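Local structure of oxidoreductase (Listeria innocua, 3E18) at residues Val179-Gln184 and Ala224-Gly229; Leu149-His154 and Pro237-Lys242. The protein binds NAD through a Rossmann-fold domain and is probably a dehydrogenase of the GFO/IDH/MocA family, although its substrate is unknown. All coordinates share one frame; numbering follows the deposited sequence.

Interaction 1. Residues Val179-Gln184 and Ala224-Gly229; sequences VHLLDQ and AQIEVG. With NAD (nicotinamide-adenine-dinucleotide), chain E.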
loop_
_atom_site.group_PDB
_atom_site.type_symbol
_atom_site.label_atom_id
_atom_site.label_comp_id
_atom_site.label_asym_id
_atom_site.label_seq_id
_atom_site.Cartn_x
_atom_site.Cartn_y
_atom_site.Cartn_z
ATOM N N VAL A 179 5.862 16.430 -4.586
ATOM C CA VAL A 179 6.991 17.177 -4.047
ATOM C C VAL A 179 6.777 17.557 -2.571
ATOM O O VAL A 179 7.691 17.423 -1.789
ATOM C CB VAL A 179 7.377 18.403 -4.946
ATOM C CG1 VAL A 179 6.218 19.308 -5.124
ATOM C CG2 VAL A 179 8.556 19.177 -4.381
ATOM N N HIS A 180 5.574 17.987 -2.187
ATOM C CA HIS A 180 5.281 18.250 -0.763
ATOM C C HIS A 180 5.457 17.012 0.108
ATOM O O HIS A 180 6.076 17.080 1.174
ATOM C CB HIS A 180 3.833 18.674 -0.581
ATOM C CG HIS A 180 3.554 20.076 -0.986
ATOM N ND1 HIS A 180 4.353 21.136 -0.609
ATOM C CD2 HIS A 180 2.523 20.606 -1.688
ATOM C CE1 HIS A 180 3.832 22.255 -1.077
ATOM N NE2 HIS A 180 2.721 21.961 -1.733
ATOM N N LEU A 181 4.904 15.885 -0.341
ATOM C CA LEU A 181 4.887 14.680 0.494
ATOM C C LEU A 181 6.262 14.058 0.577
ATOM O O LEU A 181 6.656 13.540 1.623
ATOM C CB LEU A 181 3.890 13.664 -0.037
ATOM C CG LEU A 181 2.449 14.160 -0.164
ATOM C CD1 LEU A 181 1.594 13.004 -0.580
ATOM C CD2 LEU A 181 1.983 14.694 1.175
ATOM N N LEU A 182 7.001 14.125 -0.522
ATOM C CA LEU A 182 8.341 13.529 -0.560
ATOM C C LEU A 182 9.336 14.375 0.223
ATOM O O LEU A 182 10.317 13.856 0.810
ATOM C CB LEU A 182 8.813 13.392 -2.004
ATOM C CG LEU A 182 8.033 12.417 -2.897
ATOM C CD1 LEU A 182 8.409 12.652 -4.329
ATOM C CD2 LEU A 182 8.206 10.950 -2.506
ATOM N N ASP A 183 9.105 15.685 0.188
ATOM C CA ASP A 183 9.924 16.637 0.944
ATOM C C ASP A 183 9.729 16.475 2.456
ATOM O O ASP A 183 10.718 16.417 3.204
ATOM C CB ASP A 183 9.656 18.074 0.501
ATOM C CG ASP A 183 10.431 19.071 1.318
ATOM O OD1 ASP A 183 11.680 19.132 1.183
ATOM O OD2 ASP A 183 9.784 19.750 2.131
ATOM N N GLN A 184 8.469 16.372 2.887
ATOM C CA GLN A 184 8.131 15.964 4.270
ATOM C C GLN A 184 8.898 14.720 4.687
ATOM O O GLN A 184 9.567 14.703 5.720
ATOM C CB GLN A 184 6.639 15.686 4.396
ATOM C CG GLN A 184 5.789 16.958 4.588
ATOM C CD GLN A 184 4.290 16.679 4.621
ATOM O OE1 GLN A 184 3.832 15.559 4.389
ATOM N NE2 GLN A 184 3.522 17.707 4.927
ATOM N N ALA A 224 8.492 3.436 3.200
ATOM C CA ALA A 224 7.409 4.417 3.108
ATOM C C ALA A 224 6.643 4.183 1.866
ATOM O O ALA A 224 7.197 3.757 0.870
ATOM C CB ALA A 224 7.958 5.850 3.125
ATOM N N GLN A 225 5.351 4.483 1.922
ATOM C CA GLN A 225 4.539 4.460 0.741
ATOM C C GLN A 225 3.922 5.836 0.673
ATOM O O GLN A 225 3.336 6.272 1.657
ATOM C CB GLN A 225 3.451 3.398 0.846
ATOM C CG GLN A 225 2.525 3.360 -0.387
ATOM C CD GLN A 225 1.569 2.183 -0.376
ATOM O OE1 GLN A 225 1.879 1.135 0.174
ATOM N NE2 GLN A 225 0.386 2.357 -0.978
ATOM N N ILE A 226 4.094 6.513 -0.465
ATOM C CA ILE A 226 3.567 7.872 -0.682
ATOM C C ILE A 226 2.571 7.797 -1.808
ATOM O O ILE A 226 2.811 7.175 -2.843
ATOM C CB ILE A 226 4.695 8.895 -1.048
ATOM C CG1 ILE A 226 5.862 8.838 -0.044
ATOM C CG2 ILE A 226 4.128 10.290 -1.275
ATOM C CD1 ILE A 226 5.502 9.060 1.420
ATOM N N GLU A 227 1.436 8.453 -1.653
ATOM C CA GLU A 227 0.435 8.249 -2.666
ATOM C C GLU A 227 -0.305 9.557 -2.802
ATOM O O GLU A 227 -0.483 10.265 -1.818
ATOM C CB GLU A 227 -0.483 7.163 -2.126
ATOM C CG GLU A 227 -1.446 6.523 -3.042
ATOM C CD GLU A 227 -2.092 5.342 -2.352
ATOM O OE1 GLU A 227 -1.434 4.283 -2.193
ATOM O OE2 GLU A 227 -3.252 5.487 -1.939
ATOM N N VAL A 228 -0.662 9.900 -4.032
ATOM C CA VAL A 228 -1.590 10.994 -4.306
ATOM C C VAL A 228 -2.596 10.411 -5.249
ATOM O O VAL A 228 -2.239 9.662 -6.156
ATOM C CB VAL A 228 -0.899 12.221 -4.965
ATOM C CG1 VAL A 228 -1.936 13.297 -5.388
ATOM C CG2 VAL A 228 0.096 12.861 -4.017
ATOM N N GLY A 229 -3.865 10.750 -5.056
ATOM C CA GLY A 229 -4.866 10.324 -6.000
ATOM C C GLY A 229 -5.871 11.449 -6.142
ATOM O O GLY A 229 -6.160 12.145 -5.166
HETATM P PA NAD E . -1.368 30.229 -11.753
HETATM O O1A NAD E . -2.584 30.439 -10.935
HETATM O O2A NAD E . -1.636 29.765 -13.125
HETATM O O5B NAD E . -0.484 31.570 -11.773
HETATM C C5B NAD E . 0.764 31.677 -12.422
HETATM C C4B NAD E . 0.940 33.139 -12.819
HETATM O O4B NAD E . 2.227 33.363 -13.364
HETATM C C3B NAD E . -0.075 33.543 -13.885
HETATM O O3B NAD E . -0.757 34.696 -13.454
HETATM C C2B NAD E . 0.773 33.835 -15.105
HETATM O O2B NAD E . 0.243 34.868 -15.904
HETATM C C1B NAD E . 2.110 34.207 -14.491
HETATM N N9A NAD E . 3.252 33.992 -15.393
HETATM C C8A NAD E . 3.425 32.979 -16.306
HETATM N N7A NAD E . 4.622 33.151 -16.917
HETATM C C5A NAD E . 5.206 34.260 -16.406
HETATM C C6A NAD E . 6.414 34.894 -16.676
HETATM N N6A NAD E . 7.305 34.295 -17.463
HETATM N N1A NAD E . 6.748 36.045 -15.979
HETATM C C2A NAD E . 5.894 36.568 -15.028
HETATM N N3A NAD E . 4.696 35.934 -14.769
HETATM C C4A NAD E . 4.356 34.801 -15.447
HETATM O O3 NAD E . -0.407 29.166 -10.997
HETATM P PN NAD E . -0.406 28.893 -9.426
HETATM O O1N NAD E . -1.379 27.813 -9.106
HETATM O O2N NAD E . -0.426 30.166 -8.670
HETATM O O5D NAD E . 1.068 28.213 -9.230
HETATM C C5D NAD E . 2.270 28.884 -9.539
HETATM C C4D NAD E . 3.451 28.193 -8.821
HETATM O O4D NAD E . 3.152 28.038 -7.445
HETATM C C3D NAD E . 3.732 26.793 -9.338
HETATM O O3D NAD E . 5.126 26.535 -9.253
HETATM C C2D NAD E . 3.030 25.869 -8.364
HETATM O O2D NAD E . 3.722 24.646 -8.266
HETATM C C1D NAD E . 3.129 26.663 -7.068
HETATM N N1N NAD E . 2.073 26.386 -6.059
HETATM C C2N NAD E . 2.497 26.014 -4.815
HETATM C C3N NAD E . 1.603 25.737 -3.787
HETATM C C7N NAD E . 2.137 25.564 -2.397
HETATM O O7N NAD E . 1.283 25.084 -1.394
HETATM N N7N NAD E . 3.407 25.878 -2.122
HETATM C C4N NAD E . 0.228 25.875 -4.022
HETATM C C5N NAD E . -0.208 26.272 -5.289
HETATM C C6N NAD E . 0.726 26.534 -6.299
#
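Helix 179-184 packs against strand 224-229 with Leu181 nearest Ile226, the short axes nearly antiparallel (162°) and 9.0 Å apart at their closest. This is helix-on-sheet packing in the alpha/beta C-terminal domain of the GFO/IDH/MocA family: helix 173-188 lies on one face of the large mixed sheet. No hydrogen bond joins the two segments, and the contact is apolar and buried.

Leu181 and Ile226 form the centre of it. Leu181 CB sits 3.6 Å from Ile226 CG2. The second torsion of Leu181 is extended (-175°) and carries CD1 to Val228 CG2 at 3.8 Å. The same methyl also rests 3.7 Å from the backbone oxygen Glu227 O. Ile226 offers both branches. CG2 serves Leu181, while CG1 meets Leu182 CD2 at 4.0 Å, the side chains crossing obliquely. Leu182 also packs on Ile335 and Ile338 of helix 325-344.

Glu227 points the other way. Its OE1 accepts a bond from Gln225 NE2, which lies nearly on the C-O axis, and its OE2 is hydrogen-bonded to His154. Gln225 also bonds to Gln225 of the second subunit, which places this opposite face at the subunit interface.

At the cofactor side of the helix, the edge of the His180 ring faces the nicotinamide amide, NE2 lying 3.5 Å from NAD O7N.

Interaction 2. Residues Leu149-His154 and Pro237-Lys242; sequences LESRVH and PRWYVK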
loop_
_atom_site.group_PDB
_atom_site.type_symbol
_atom_site.label_atom_id
_atom_site.label_comp_id
_atom_site.label_asym_id
_atom_site.label_seq_id
_atom_site.Cartn_x
_atom_site.Cartn_y
_atom_site.Cartn_z
ATOM N N LEU A 149 6.049 4.317 7.134
ATOM C CA LEU A 149 5.122 5.475 7.079
ATOM C C LEU A 149 4.309 5.479 5.815
ATOM O O LEU A 149 4.837 5.286 4.734
ATOM C CB LEU A 149 5.897 6.804 7.149
ATOM C CG LEU A 149 6.752 7.112 8.383
ATOM C CD1 LEU A 149 8.164 6.499 8.293
ATOM C CD2 LEU A 149 6.839 8.615 8.549
ATOM N N GLU A 150 3.013 5.759 5.910
ATOM C CA GLU A 150 2.238 5.827 4.699
ATOM C C GLU A 150 1.570 7.183 4.701
ATOM O O GLU A 150 0.887 7.520 5.650
ATOM C CB GLU A 150 1.210 4.686 4.601
ATOM C CG GLU A 150 1.849 3.309 4.549
ATOM C CD GLU A 150 0.884 2.148 4.512
ATOM O OE1 GLU A 150 -0.347 2.334 4.320
ATOM O OE2 GLU A 150 1.386 1.018 4.678
ATOM N N SER A 151 1.828 7.963 3.655
ATOM C CA SER A 151 1.383 9.345 3.557
ATOM C C SER A 151 0.565 9.471 2.286
ATOM O O SER A 151 1.072 9.214 1.190
ATOM C CB SER A 151 2.619 10.251 3.545
ATOM O OG SER A 151 2.292 11.616 3.342
ATOM N N ARG A 152 -0.709 9.853 2.408
ATOM C CA ARG A 152 -1.626 9.801 1.275
ATOM C C ARG A 152 -2.416 11.090 1.174
ATOM O O ARG A 152 -2.937 11.570 2.160
ATOM C CB ARG A 152 -2.651 8.657 1.444
ATOM C CG ARG A 152 -2.101 7.239 1.307
ATOM C CD ARG A 152 -3.209 6.192 1.503
ATOM N NE ARG A 152 -2.713 4.819 1.296
ATOM C CZ ARG A 152 -2.212 4.029 2.243
ATOM N NH1 ARG A 152 -1.788 2.808 1.938
ATOM N NH2 ARG A 152 -2.112 4.452 3.496
ATOM N N VAL A 153 -2.502 11.647 -0.022
ATOM C CA VAL A 153 -3.460 12.721 -0.265
ATOM C C VAL A 153 -4.425 12.253 -1.341
ATOM O O VAL A 153 -4.061 12.140 -2.510
ATOM C CB VAL A 153 -2.763 14.063 -0.641
ATOM C CG1 VAL A 153 -3.808 15.126 -0.979
ATOM C CG2 VAL A 153 -1.883 14.554 0.511
ATOM N N HIS A 154 -5.665 11.994 -0.943
ATOM C CA HIS A 154 -6.684 11.476 -1.842
ATOM C C HIS A 154 -7.795 12.500 -2.012
ATOM O O HIS A 154 -8.107 13.248 -1.087
ATOM C CB HIS A 154 -7.306 10.208 -1.248
ATOM C CG HIS A 154 -6.460 8.975 -1.394
ATOM N ND1 HIS A 154 -6.877 7.742 -0.942
ATOM C CD2 HIS A 154 -5.247 8.775 -1.963
ATOM C CE1 HIS A 154 -5.948 6.840 -1.203
ATOM N NE2 HIS A 154 -4.950 7.438 -1.826
ATOM N N PRO A 237 -6.753 7.121 4.925
ATOM C CA PRO A 237 -6.183 8.125 5.848
ATOM C C PRO A 237 -5.011 8.946 5.312
ATOM O O PRO A 237 -4.210 8.452 4.498
ATOM C CB PRO A 237 -5.692 7.282 7.047
ATOM C CG PRO A 237 -5.708 5.895 6.592
ATOM C CD PRO A 237 -6.780 5.789 5.558
ATOM N N ARG A 238 -4.905 10.178 5.811
ATOM C CA ARG A 238 -3.783 11.057 5.507
ATOM C C ARG A 238 -2.464 10.408 5.951
ATOM O O ARG A 238 -1.504 10.402 5.189
ATOM C CB ARG A 238 -4.006 12.430 6.158
ATOM C CG ARG A 238 -2.871 13.434 6.012
ATOM C CD ARG A 238 -2.648 13.939 4.596
ATOM N NE ARG A 238 -1.412 14.710 4.532
ATOM C CZ ARG A 238 -0.197 14.202 4.343
ATOM N NH1 ARG A 238 -0.010 12.902 4.142
ATOM N NH2 ARG A 238 0.839 15.015 4.323
ATOM N N TRP A 239 -2.435 9.845 7.158
ATOM C CA TRP A 239 -1.203 9.205 7.694
ATOM C C TRP A 239 -1.536 7.845 8.292
ATOM O O TRP A 239 -2.572 7.684 8.930
ATOM C CB TRP A 239 -0.590 10.085 8.779
ATOM C CG TRP A 239 0.083 11.350 8.255
ATOM C CD1 TRP A 239 -0.441 12.613 8.223
ATOM C CD2 TRP A 239 1.396 11.446 7.715
ATOM N NE1 TRP A 239 0.469 13.499 7.685
ATOM C CE2 TRP A 239 1.611 12.804 7.372
ATOM C CE3 TRP A 239 2.427 10.516 7.500
ATOM C CZ2 TRP A 239 2.810 13.254 6.814
ATOM C CZ3 TRP A 239 3.612 10.956 6.939
ATOM C CH2 TRP A 239 3.799 12.311 6.599
ATOM N N TYR A 240 -0.670 6.859 8.074
ATOM C CA TYR A 240 -0.796 5.575 8.733
ATOM C C TYR A 240 0.637 5.159 8.990
ATOM O O TYR A 240 1.409 4.975 8.053
ATOM C CB TYR A 240 -1.527 4.552 7.857
ATOM C CG TYR A 240 -1.634 3.149 8.466
ATOM C CD1 TYR A 240 -2.611 2.843 9.426
ATOM C CD2 TYR A 240 -0.754 2.138 8.078
ATOM C CE1 TYR A 240 -2.706 1.555 9.980
ATOM C CE2 TYR A 240 -0.843 0.850 8.621
ATOM C CZ TYR A 240 -1.811 0.568 9.575
ATOM O OH TYR A 240 -1.890 -0.707 10.096
ATOM N N VAL A 241 0.999 5.062 10.258
ATOM C CA VAL A 241 2.415 4.876 10.614
ATOM C C VAL A 241 2.602 3.709 11.566
ATOM O O VAL A 241 1.779 3.474 12.421
ATOM C CB VAL A 241 3.048 6.190 11.192
ATOM C CG1 VAL A 241 3.142 7.292 10.103
ATOM C CG2 VAL A 241 2.260 6.721 12.405
ATOM N N LYS A 242 3.714 2.987 11.429
ATOM C CA LYS A 242 3.927 1.783 12.202
ATOM C C LYS A 242 5.272 1.862 12.875
ATOM O O LYS A 242 6.245 2.285 12.257
ATOM C CB LYS A 242 3.923 0.547 11.289
ATOM C CG LYS A 242 2.570 0.217 10.655
ATOM C CD LYS A 242 2.662 -1.051 9.787
ATOM C CE LYS A 242 2.674 -2.312 10.647
ATOM N NZ LYS A 242 3.176 -3.464 9.841
HETATM O O HOH W 1 -1.825 7.014 4.895
#
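The Trp239 ring carries Ser151 on one face: Ser151 CB lies 4.0 Å from the centroid of the six-membered ring, a CH-pi contact. Arg238 NH1 lies above the same face, toward the rim. The Arg238 guanidinium has Val153 CG2 over one face, toward the rim, and Trp239 NE1 over the centre of the other. At its edge NH1 donates to Ser151 OG, 2.8 Å away and close to the guanidinium plane. Asp130 takes both Arg238 NE and Trp239 NE1.

On the other face of the sheet, Glu150 and Tyr240 lie side by side, their carboxylate and ring planes 49° apart. Within its strand, Arg152 makes a salt bridge to Glu150: NH1 (2.8 Å) and NH2 (2.9 Å) both donate to OE1, NH2 on its anti lone pair and NH1 from above the carboxylate plane. His148 holds Glu150 OE2. A water joins Arg152 NH2 to the backbone oxygens of Glu150 and Pro237. Tyr240 OH bonds to Ile234 O of the second subunit.

Paired backbone bonds link Glu150 and Tyr240, and Arg152 N bonds to Arg238 O, joining neighbouring antiparallel strands of the mixed sheet. On the far side, toward strand 246-250, Arg238 and Trp239 both face Ile250, a classic beta bulge.

How the interactions relate
The centres of the two interactions lie about 9 Å apart, and both involve the large mixed sheet of the C-terminal domain. Along the chain the order is 149-154, 179-184, 224-229, 237-242, so interaction 1 falls between the two halves of interaction 2. Strand 146-154 is the common neighbour: it sits between strands 223-229 and 239-243. Gly229 N probably bonds to Val153 O at 2.9 Å, and Leu181 CD2 packs on Arg238 NH2 at 3.4 Å. Helix 173-188 touches all three strands, Leu181 meeting Ser151 and Ile226, and Gln184 meeting Trp239. The helix therefore lies between the cofactor and the sheet, whose other face contacts the second subunit.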